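Local coordinates for cysteine-rich repeat secretory protein 2 (Arabidopsis thaliana, PDB 6GRE), which regulates cell-to-cell trafficking through plasmodesmata, restricting their permeability by way of callose deposition during salicylic acid-triggered immune responses, at residues 92-97 against 107-112. Numbering follows the deposited sequence. Where two conformers were deposited one is given.
Sequences NSYSGF and YDNKSF. With NAG (2-acetamido-2-deoxy-beta-D-glucopyranose), chain C.
Tyr107 lays its ring across the backbone of Gly96 where strands 96-99 and 103-108 pair as an antiparallel hairpin. The two residues form a hydrogen-bonded pair: Tyr107 N gives a bond of 2.8 Å to Gly96 O, and Gly96 N returns one of 3.1 Å to Tyr107 O. A chi1 of 56° places Tyr107 CG between the backbone N and the carbonyl carbon, and the ring then lies over Gly96 N and CA. Gly96 CA sits 3.8 Å from the ring centroid, 20° off the normal, a CH-pi contact that glycine suits because any CB would point into the ring. A water bridges the Tyr107 hydroxyl to Ser93 O in the loop leading into strand 96-99, giving the buried phenol a partner. Leu28, Leu31 and Leu32 of helix 23-38 and Val86 of helix 72-90 also pack on Tyr107, which joins hairpin to helices in this first Gnk2-homologous domain.

Nearer the surface, Tyr94 crosses the Asn109 side chain, its CD1 3.9 Å from Asn109 CB and the ring and amide planes 32° apart. Asn109 ND2 is bonded to C1 of an N-acetylglucosamine, and both ND2 and the sugar O5 lie over one face of the Tyr94 ring, toward its rim. Ser95 OG approaches Asp108 OD1, but at a doubtful 2.4 Å, with Ser95 in two conformers. Asn109 N reaches OD1 from above the carboxylate plane; Lys110 NZ forms a salt bridge with OD2. These two would probably stabilise the carboxylate as an anion, while the Tyr94 ring and the Asn109 N bond to Asp108 OD1 probably limit the glycosylated side chain's orientations.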
ATOM      1  N   ASN A  92       6.124  -4.217 -19.248  1.00 25.05           N
ATOM      2  CA  ASN A  92       4.969  -4.765 -19.945  1.00 24.10           C
ATOM      3  C   ASN A  92       4.271  -5.881 -19.151  1.00 23.84           C
ATOM      4  O   ASN A  92       3.539  -6.662 -19.728  1.00 22.29           O
ATOM      5  CB  ASN A  92       5.359  -5.213 -21.360  1.00 27.46           C
ATOM      6  CG  ASN A  92       6.424  -6.280 -21.379  1.00 30.53           C
ATOM      7  OD1 ASN A  92       7.045  -6.562 -20.361  1.00 33.27           O
ATOM      8  ND2 ASN A  92       6.630  -6.892 -22.537  1.00 35.15           N
ATOM      9  N   SER A  93       4.416  -5.883 -17.816  1.00 23.06           N
ATOM     10  CA  SER A  93       3.692  -6.822 -16.961  1.00 21.96           C
ATOM     11  C   SER A  93       2.192  -6.532 -16.980  1.00 19.97           C
ATOM     12  O   SER A  93       1.801  -5.386 -16.891  1.00 20.42           O
ATOM     13  CB  SER A  93       4.204  -6.757 -15.545  1.00 23.09           C
ATOM     14  OG  SER A  93       5.487  -7.342 -15.446  1.00 24.44           O
ATOM     15  N   TYR A  94       1.372  -7.583 -17.033  1.00 21.16           N
ATOM     16  CA  TYR A  94      -0.055  -7.441 -16.868  1.00 20.18           C
ATOM     17  C   TYR A  94      -0.374  -6.890 -15.473  1.00 19.85           C
ATOM     18  O   TYR A  94      -1.271  -6.069 -15.329  1.00 20.06           O
ATOM     19  CB  TYR A  94      -0.797  -8.772 -17.008  1.00 22.36           C
ATOM     20  CG  TYR A  94      -1.098  -9.176 -18.432  1.00 23.28           C
ATOM     21  CD1 TYR A  94      -2.077  -8.527 -19.156  1.00 23.67           C
ATOM     22  CD2 TYR A  94      -0.440 -10.241 -19.016  1.00 25.61           C
ATOM     23  CE1 TYR A  94      -2.374  -8.893 -20.464  1.00 24.34           C
ATOM     24  CE2 TYR A  94      -0.728 -10.626 -20.316  1.00 25.87           C
ATOM     25  CZ  TYR A  94      -1.688  -9.948 -21.037  1.00 27.26           C
ATOM     26  OH  TYR A  94      -1.963 -10.345 -22.320  1.00 30.14           O
ATOM     27  N   SER A  95       0.367  -7.357 -14.454  1.00 19.75           N
ATOM     28  CA  SER A  95       0.108  -6.960 -13.061  0.60 19.84           C
ATOM     29  C   SER A  95       1.285  -6.133 -12.529  1.00 18.83           C
ATOM     30  O   SER A  95       2.442  -6.509 -12.675  1.00 19.84           O
ATOM     31  CB  SER A  95      -0.155  -8.179 -12.201  0.60 21.68           C
ATOM     32  OG  SER A  95      -0.956  -9.139 -12.887  0.60 24.37           O
ATOM     33  N   GLY A  96       0.975  -4.991 -11.906  1.00 18.19           N
ATOM     34  CA  GLY A  96       1.977  -4.137 -11.339  1.00 18.51           C
ATOM     35  C   GLY A  96       1.457  -3.552 -10.031  1.00 18.24           C
ATOM     36  O   GLY A  96       0.291  -3.166  -9.931  1.00 19.49           O
ATOM     37  N   PHE A  97       2.343  -3.505  -9.043  1.00 17.79           N
ATOM     38  CA  PHE A  97       2.045  -3.023  -7.700  0.60 16.42           C
ATOM     39  C   PHE A  97       3.254  -2.207  -7.245  1.00 18.72           C
ATOM     40  O   PHE A  97       4.313  -2.813  -7.075  1.00 20.76           O
ATOM     41  CB  PHE A  97       1.734  -4.240  -6.809  0.60 15.81           C
ATOM     42  CG  PHE A  97       1.295  -3.969  -5.386  0.60 14.49           C
ATOM     43  CD1 PHE A  97       0.997  -2.687  -4.948  0.60 13.59           C
ATOM     44  CD2 PHE A  97       1.121  -5.014  -4.491  0.60 13.79           C
ATOM     45  CE1 PHE A  97       0.607  -2.435  -3.641  0.60 13.77           C
ATOM     46  CE2 PHE A  97       0.734  -4.757  -3.181  0.60 14.28           C
ATOM     47  CZ  PHE A  97       0.446  -3.481  -2.771  0.60 14.30           C
ATOM     48  N   TYR A 107      -2.434  -2.547 -10.310  1.00 17.21           N
ATOM     49  CA  TYR A 107      -3.270  -2.915 -11.447  1.00 18.40           C
ATOM     50  C   TYR A 107      -3.054  -4.385 -11.793  1.00 18.70           C
ATOM     51  O   TYR A 107      -2.050  -4.968 -11.497  1.00 19.10           O
ATOM     52  CB  TYR A 107      -2.969  -2.005 -12.634  1.00 18.74           C
ATOM     53  CG  TYR A 107      -1.530  -1.965 -13.085  1.00 18.23           C
ATOM     54  CD1 TYR A 107      -1.018  -2.899 -13.970  1.00 18.65           C
ATOM     55  CD2 TYR A 107      -0.693  -0.946 -12.675  1.00 17.92           C
ATOM     56  CE1 TYR A 107       0.301  -2.839 -14.391  1.00 18.67           C
ATOM     57  CE2 TYR A 107       0.618  -0.867 -13.090  1.00 18.87           C
ATOM     58  CZ  TYR A 107       1.112  -1.798 -13.981  1.00 18.85           C
ATOM     59  OH  TYR A 107       2.402  -1.671 -14.395  1.00 20.30           O
ATOM     60  N   ASP A 108      -4.062  -4.965 -12.449  1.00 19.56           N
ATOM     61  CA  ASP A 108      -4.056  -6.338 -12.808  1.00 20.88           C
ATOM     62  C   ASP A 108      -5.093  -6.532 -13.915  1.00 19.45           C
ATOM     63  O   ASP A 108      -5.893  -5.642 -14.164  1.00 18.64           O
ATOM     64  CB  ASP A 108      -4.353  -7.214 -11.584  1.00 22.61           C
ATOM     65  CG  ASP A 108      -3.905  -8.658 -11.717  1.00 26.17           C
ATOM     66  OD1 ASP A 108      -3.332  -9.015 -12.758  1.00 23.87           O
ATOM     67  OD2 ASP A 108      -4.146  -9.424 -10.767  1.00 31.22           O
ATOM     68  N   ASN A 109      -5.050  -7.721 -14.533  1.00 20.94           N
ATOM     69  CA  ASN A 109      -5.943  -8.072 -15.653  1.00 22.27           C
ATOM     70  C   ASN A 109      -7.155  -8.878 -15.155  1.00 23.94           C
ATOM     71  O   ASN A 109      -7.868  -9.478 -15.926  1.00 24.70           O
ATOM     72  CB  ASN A 109      -5.160  -8.798 -16.753  1.00 23.24           C
ATOM     73  CG  ASN A 109      -4.812 -10.226 -16.407  1.00 27.19           C
ATOM     74  OD1 ASN A 109      -4.599 -10.567 -15.242  1.00 28.19           O
ATOM     75  ND2 ASN A 109      -4.767 -11.076 -17.419  1.00 29.63           N
ATOM     76  N   LYS A 110      -7.380  -8.875 -13.841  1.00 22.84           N
ATOM     77  CA  LYS A 110      -8.586  -9.363 -13.221  1.00 24.72           C
ATOM     78  C   LYS A 110      -8.825  -8.514 -11.974  1.00 24.18           C
ATOM     79  O   LYS A 110      -7.895  -7.894 -11.462  1.00 24.13           O
ATOM     80  CB  LYS A 110      -8.436 -10.842 -12.857  1.00 28.18           C
ATOM     81  CG  LYS A 110      -7.368 -11.127 -11.814  1.00 31.04           C
ATOM     82  CD  LYS A 110      -7.164 -12.591 -11.504  1.00 36.28           C
ATOM     83  CE  LYS A 110      -5.947 -12.832 -10.634  1.00 38.86           C
ATOM     84  NZ  LYS A 110      -4.707 -12.285 -11.246  1.00 40.56           N
ATOM     85  N   SER A 111     -10.066  -8.452 -11.523  1.00 23.66           N
ATOM     86  CA  SER A 111     -10.382  -7.695 -10.325  1.00 23.14           C
ATOM     87  C   SER A 111      -9.726  -8.360  -9.110  1.00 22.23           C
ATOM     88  O   SER A 111      -9.714  -9.579  -8.975  1.00 22.43           O
ATOM     89  CB  SER A 111     -11.847  -7.566 -10.133  1.00 22.79           C
ATOM     90  OG  SER A 111     -12.147  -6.754  -9.011  1.00 23.65           O
ATOM     91  N   PHE A 112      -9.162  -7.523  -8.232  1.00 20.84           N
ATOM     92  CA  PHE A 112      -8.668  -7.967  -6.920  1.00 19.34           C
ATOM     93  C   PHE A 112      -9.456  -7.261  -5.809  1.00 19.41           C
ATOM     94  O   PHE A 112      -9.086  -7.398  -4.644  1.00 18.12           O
ATOM     95  CB  PHE A 112      -7.161  -7.704  -6.774  1.00 18.69           C
ATOM     96  CG  PHE A 112      -6.735  -6.299  -7.130  1.00 20.05           C
ATOM     97  CD1 PHE A 112      -6.850  -5.253  -6.232  1.00 20.25           C
ATOM     98  CD2 PHE A 112      -6.226  -6.021  -8.390  1.00 20.86           C
ATOM     99  CE1 PHE A 112      -6.480  -3.960  -6.578  1.00 20.00           C
ATOM    100  CE2 PHE A 112      -5.849  -4.734  -8.738  1.00 21.02           C
ATOM    101  CZ  PHE A 112      -5.968  -3.698  -7.828  1.00 21.63           C
TER
HETATM  102  C1  NAG C   1      -4.455 -12.477 -17.282  1.00 32.94           C
HETATM  103  C2  NAG C   1      -5.556 -13.378 -17.836  1.00 36.54           C
HETATM  104  C3  NAG C   1      -5.174 -14.838 -17.695  1.00 38.90           C
HETATM  105  C4  NAG C   1      -3.829 -15.067 -18.354  1.00 44.97           C
HETATM  106  C5  NAG C   1      -2.772 -14.056 -17.886  1.00 42.21           C
HETATM  107  C6  NAG C   1      -1.527 -14.108 -18.756  1.00 40.79           C
HETATM  108  C7  NAG C   1      -7.807 -12.473 -17.673  1.00 36.27           C
HETATM  109  C8  NAG C   1      -9.056 -12.375 -16.857  1.00 35.67           C
HETATM  110  N2  NAG C   1      -6.821 -13.193 -17.160  1.00 35.17           N
HETATM  111  O3  NAG C   1      -6.189 -15.623 -18.327  1.00 41.83           O
HETATM  112  O4  NAG C   1      -3.387 -16.405 -18.075  1.00 56.28           O
HETATM  113  O5  NAG C   1      -3.250 -12.712 -17.984  1.00 36.39           O
HETATM  114  O6  NAG C   1      -1.868 -13.803 -20.124  1.00 44.82           O
HETATM  115  O7  NAG C   1      -7.705 -11.912 -18.762  1.00 37.78           O
HETATM  116  O   HOH W   1       3.184  -3.128 -16.383  1.00 23.74           O